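Local coordinates for GrpB family protein (Enterococcus faecalis, PDB 2NRK) that is of unknown function but belongs to the GrpB (UPF0157) family, probably related to the nucleotidyltransferases, at residues 7-19 / 43-56. Sequence-based numbering, arbitrary orientation. Where two conformers were deposited one is given.
Sequences IVTEYQPAWVEQF and TSVPNLAAKPIIDF
T9 and A50 meet in a single antiparallel bridge, a hydrogen-bonded pair in which each residue gives its N-H to the other. A50 N reaches T9 O at 2.9 Å, whereas T9 N approaches A50 O from above the carbonyl plane, at 3.0 Å. Beside the bridge, T9 OG1 donates to E10 O and accepts a nearly straight bond (168°) from Q12 NE2, lying in the Q12 amide plane; using both roles fixes the hydroxyl's rotation. Three waters bridge the segments. One accepts from Y11 N and donates to E10 OE1 and N47 O, a second joins Y11 OH to T43 O, and a third accepts from Q18 NE2 and donates to P52 O. E10 OE2 forms a salt bridge with K139, and T43 OG1 is hydrogen-bonded to H39. The trans chi1 of Y11 (178°) lays its ring over the V45-L48 type II turn, N47 N 3.2 Å above its centre and P46 CA making a CH-pi contact. W15 receives T43 CG2 on one face, 3.8 Å from the six-membered ring's centroid, and Q12 CB on the other. Direct backbone pairing is thus confined to T9-A50; separate waters serve other polar groups, while Y11, ahead of helix 14-30, and W15, within it, pack on the segment leading into strand 54-60.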
# COMPACT_ATOMS: atom_id res chain seq x y z
N ILE A 7 -8.57 -2.70 -30.46
CA ILE A 7 -9.90 -2.02 -30.44
C ILE A 7 -10.65 -2.27 -29.11
O ILE A 7 -10.61 -3.36 -28.57
CB ILE A 7 -10.81 -2.39 -31.65
CG1 ILE A 7 -11.68 -3.63 -31.37
CG2 ILE A 7 -10.00 -2.54 -32.96
CD1 ILE A 7 -13.07 -3.59 -32.04
N VAL A 8 -11.37 -1.27 -28.63
CA VAL A 8 -12.18 -1.39 -27.42
C VAL A 8 -13.49 -2.16 -27.68
O VAL A 8 -14.20 -1.87 -28.66
CB VAL A 8 -12.47 0.02 -26.83
CG1 VAL A 8 -13.36 -0.05 -25.59
CG2 VAL A 8 -11.16 0.72 -26.51
N THR A 9 -13.79 -3.14 -26.83
CA THR A 9 -15.06 -3.86 -26.89
C THR A 9 -15.87 -3.61 -25.63
O THR A 9 -15.33 -3.15 -24.63
CB THR A 9 -14.85 -5.39 -27.05
OG1 THR A 9 -14.40 -5.96 -25.81
CG2 THR A 9 -13.83 -5.69 -28.16
N GLU A 10 -17.16 -3.92 -25.68
CA GLU A 10 -17.93 -3.96 -24.44
C GLU A 10 -17.29 -5.01 -23.53
O GLU A 10 -16.53 -5.87 -23.99
CB GLU A 10 -19.40 -4.26 -24.71
CG GLU A 10 -20.14 -3.12 -25.44
CD GLU A 10 -19.99 -1.76 -24.76
OE1 GLU A 10 -20.21 -1.66 -23.53
OE2 GLU A 10 -19.63 -0.78 -25.46
N TYR A 11 -17.56 -4.91 -22.24
CA TYR A 11 -16.99 -5.84 -21.26
C TYR A 11 -17.26 -7.28 -21.69
O TYR A 11 -18.35 -7.60 -22.17
CB TYR A 11 -17.64 -5.59 -19.90
CG TYR A 11 -17.13 -6.53 -18.85
CD1 TYR A 11 -15.86 -6.37 -18.30
CD2 TYR A 11 -17.92 -7.60 -18.40
CE1 TYR A 11 -15.37 -7.24 -17.34
CE2 TYR A 11 -17.45 -8.46 -17.44
CZ TYR A 11 -16.18 -8.30 -16.93
OH TYR A 11 -15.73 -9.16 -15.96
N GLN A 12 -16.26 -8.15 -21.52
CA GLN A 12 -16.43 -9.58 -21.77
C GLN A 12 -16.25 -10.38 -20.46
O GLN A 12 -15.15 -10.42 -19.92
CB GLN A 12 -15.43 -10.07 -22.82
CG GLN A 12 -15.55 -9.36 -24.17
CD GLN A 12 -14.46 -9.80 -25.16
OE1 GLN A 12 -14.16 -10.99 -25.27
NE2 GLN A 12 -13.89 -8.84 -25.89
N PRO A 13 -17.34 -11.00 -19.94
CA PRO A 13 -17.17 -11.78 -18.71
C PRO A 13 -16.08 -12.83 -18.82
O PRO A 13 -15.50 -13.20 -17.79
CB PRO A 13 -18.54 -12.48 -18.53
CG PRO A 13 -19.51 -11.65 -19.27
CD PRO A 13 -18.74 -11.00 -20.41
N ALA A 14 -15.80 -13.29 -20.04
CA ALA A 14 -14.77 -14.28 -20.29
C ALA A 14 -13.37 -13.81 -19.92
O ALA A 14 -12.47 -14.64 -19.73
CB ALA A 14 -14.77 -14.72 -21.75
N TRP A 15 -13.17 -12.48 -19.83
CA TRP A 15 -11.87 -11.97 -19.43
C TRP A 15 -11.44 -12.53 -18.07
O TRP A 15 -10.25 -12.70 -17.79
CB TRP A 15 -11.92 -10.44 -19.37
CG TRP A 15 -12.00 -9.82 -20.75
CD1 TRP A 15 -11.60 -10.37 -21.94
CD2 TRP A 15 -12.48 -8.50 -21.05
NE1 TRP A 15 -11.83 -9.47 -22.98
CE2 TRP A 15 -12.34 -8.31 -22.45
CE3 TRP A 15 -12.97 -7.45 -20.26
CZ2 TRP A 15 -12.75 -7.13 -23.10
CZ3 TRP A 15 -13.36 -6.26 -20.90
CH2 TRP A 15 -13.24 -6.11 -22.30
N VAL A 16 -12.42 -12.79 -17.20
CA VAL A 16 -12.13 -13.36 -15.88
C VAL A 16 -11.55 -14.79 -16.02
O VAL A 16 -10.60 -15.14 -15.31
CB VAL A 16 -13.37 -13.34 -14.96
CG1 VAL A 16 -13.01 -13.89 -13.58
CG2 VAL A 16 -13.87 -11.86 -14.82
N GLU A 17 -12.14 -15.58 -16.92
CA GLU A 17 -11.68 -16.94 -17.24
C GLU A 17 -10.25 -16.88 -17.74
O GLU A 17 -9.37 -17.60 -17.26
CB GLU A 17 -12.54 -17.59 -18.34
CG GLU A 17 -14.03 -17.42 -18.16
CD GLU A 17 -14.88 -18.03 -19.27
OE1 GLU A 17 -14.33 -18.66 -20.20
OE2 GLU A 17 -16.11 -17.86 -19.19
N GLN A 18 -10.03 -15.99 -18.71
CA GLN A 18 -8.73 -15.78 -19.34
C GLN A 18 -7.69 -15.40 -18.30
O GLN A 18 -6.57 -15.92 -18.33
CB GLN A 18 -8.83 -14.70 -20.43
CG GLN A 18 -9.67 -15.19 -21.60
CD GLN A 18 -10.11 -14.08 -22.54
OE1 GLN A 18 -11.18 -14.16 -23.14
NE2 GLN A 18 -9.29 -13.05 -22.67
N PHE A 19 -8.06 -14.50 -17.39
CA PHE A 19 -7.17 -14.12 -16.32
C PHE A 19 -6.79 -15.34 -15.46
O PHE A 19 -5.64 -15.61 -15.23
CB PHE A 19 -7.76 -13.03 -15.42
CG PHE A 19 -7.02 -12.91 -14.11
CD1 PHE A 19 -5.80 -12.28 -14.06
CD2 PHE A 19 -7.49 -13.54 -12.95
CE1 PHE A 19 -5.05 -12.22 -12.88
CE2 PHE A 19 -6.72 -13.47 -11.75
CZ PHE A 19 -5.52 -12.83 -11.73
N THR A 43 -9.83 -4.69 -17.75
CA THR A 43 -10.56 -5.98 -17.87
C THR A 43 -10.91 -6.60 -16.51
O THR A 43 -11.69 -7.56 -16.45
CB THR A 43 -9.83 -7.04 -18.78
OG1 THR A 43 -8.66 -7.52 -18.10
CG2 THR A 43 -9.51 -6.48 -20.18
N SER A 44 -10.37 -6.03 -15.43
CA SER A 44 -10.62 -6.52 -14.07
C SER A 44 -11.83 -5.79 -13.43
O SER A 44 -12.14 -6.07 -12.28
CB SER A 44 -9.37 -6.34 -13.18
OG SER A 44 -9.17 -4.97 -12.82
N VAL A 45 -12.46 -4.87 -14.17
CA VAL A 45 -13.58 -4.10 -13.63
C VAL A 45 -14.86 -4.59 -14.32
O VAL A 45 -15.08 -4.30 -15.50
CB VAL A 45 -13.39 -2.60 -13.89
CG1 VAL A 45 -14.59 -1.79 -13.34
CG2 VAL A 45 -12.09 -2.13 -13.25
N PRO A 46 -15.67 -5.38 -13.62
CA PRO A 46 -16.87 -5.84 -14.29
C PRO A 46 -17.71 -4.73 -14.94
O PRO A 46 -17.92 -3.66 -14.34
CB PRO A 46 -17.66 -6.55 -13.17
CG PRO A 46 -16.53 -7.12 -12.28
CD PRO A 46 -15.51 -5.98 -12.28
N ASN A 47 -18.12 -5.01 -16.17
CA ASN A 47 -18.97 -4.13 -16.99
C ASN A 47 -18.27 -2.89 -17.57
O ASN A 47 -18.92 -2.03 -18.18
CB ASN A 47 -20.28 -3.80 -16.27
CG ASN A 47 -20.99 -5.04 -15.75
OD1 ASN A 47 -21.07 -6.06 -16.43
ND2 ASN A 47 -21.50 -4.96 -14.53
N LEU A 48 -16.96 -2.83 -17.44
CA LEU A 48 -16.21 -1.73 -18.05
C LEU A 48 -15.79 -2.11 -19.47
O LEU A 48 -15.19 -3.16 -19.69
CB LEU A 48 -14.96 -1.39 -17.21
CG LEU A 48 -14.02 -0.32 -17.76
CD1 LEU A 48 -14.73 1.02 -18.06
CD2 LEU A 48 -12.86 -0.13 -16.73
N ALA A 49 -16.11 -1.25 -20.44
CA ALA A 49 -15.62 -1.42 -21.81
C ALA A 49 -14.08 -1.32 -21.82
O ALA A 49 -13.50 -0.51 -21.09
CB ALA A 49 -16.22 -0.37 -22.74
N ALA A 50 -13.42 -2.12 -22.65
CA ALA A 50 -11.96 -2.18 -22.60
C ALA A 50 -11.36 -2.82 -23.84
O ALA A 50 -12.01 -3.60 -24.50
CB ALA A 50 -11.51 -3.01 -21.39
N LYS A 51 -10.10 -2.53 -24.10
CA LYS A 51 -9.33 -3.34 -25.04
C LYS A 51 -9.23 -4.74 -24.43
O LYS A 51 -9.00 -4.87 -23.22
CB LYS A 51 -7.94 -2.78 -25.20
CG LYS A 51 -7.97 -1.48 -25.98
CD LYS A 51 -6.76 -0.64 -25.70
CE LYS A 51 -5.50 -1.17 -26.34
NZ LYS A 51 -4.81 -0.02 -27.06
N PRO A 52 -9.43 -5.78 -25.25
CA PRO A 52 -9.40 -7.16 -24.73
C PRO A 52 -7.98 -7.67 -24.53
O PRO A 52 -7.56 -8.65 -25.18
CB PRO A 52 -10.11 -7.95 -25.83
CG PRO A 52 -9.86 -7.21 -27.06
CD PRO A 52 -9.79 -5.74 -26.69
N ILE A 53 -7.25 -6.98 -23.66
CA ILE A 53 -5.89 -7.34 -23.28
C ILE A 53 -5.93 -7.48 -21.75
O ILE A 53 -6.28 -6.54 -21.04
CB ILE A 53 -4.87 -6.23 -23.63
CG1 ILE A 53 -4.89 -5.95 -25.15
CG2 ILE A 53 -3.47 -6.64 -23.19
CD1 ILE A 53 -4.02 -4.77 -25.55
N ILE A 54 -5.60 -8.68 -21.27
CA ILE A 54 -5.71 -8.94 -19.84
C ILE A 54 -4.44 -8.45 -19.16
O ILE A 54 -3.34 -8.87 -19.55
CB ILE A 54 -5.87 -10.45 -19.52
CG1 ILE A 54 -6.98 -11.14 -20.35
CG2 ILE A 54 -6.09 -10.67 -18.01
CD1 ILE A 54 -8.37 -10.59 -20.12
N ASP A 55 -4.59 -7.59 -18.15
CA ASP A 55 -3.46 -7.14 -17.32
C ASP A 55 -3.33 -7.94 -16.04
O ASP A 55 -4.34 -8.11 -15.28
CB ASP A 55 -3.59 -5.66 -16.94
CG ASP A 55 -3.52 -4.76 -18.15
OD1 ASP A 55 -2.40 -4.52 -18.63
OD2 ASP A 55 -4.60 -4.31 -18.61
N PHE A 56 -2.10 -8.38 -15.78
CA PHE A 56 -1.71 -9.15 -14.58
C PHE A 56 -0.75 -8.36 -13.72
O PHE A 56 0.23 -7.77 -14.24
CB PHE A 56 -1.02 -10.48 -14.96
CG PHE A 56 -1.85 -11.37 -15.83
CD1 PHE A 56 -2.51 -12.47 -15.29
CD2 PHE A 56 -2.01 -11.10 -17.19
CE1 PHE A 56 -3.35 -13.28 -16.08
CE2 PHE A 56 -2.83 -11.91 -17.98
CZ PHE A 56 -3.50 -13.01 -17.42
O HOH W 1 -19.29 -2.81 -21.25
O HOH W 2 -13.61 -8.33 -14.56
O HOH W 3 -8.97 -11.32 -24.80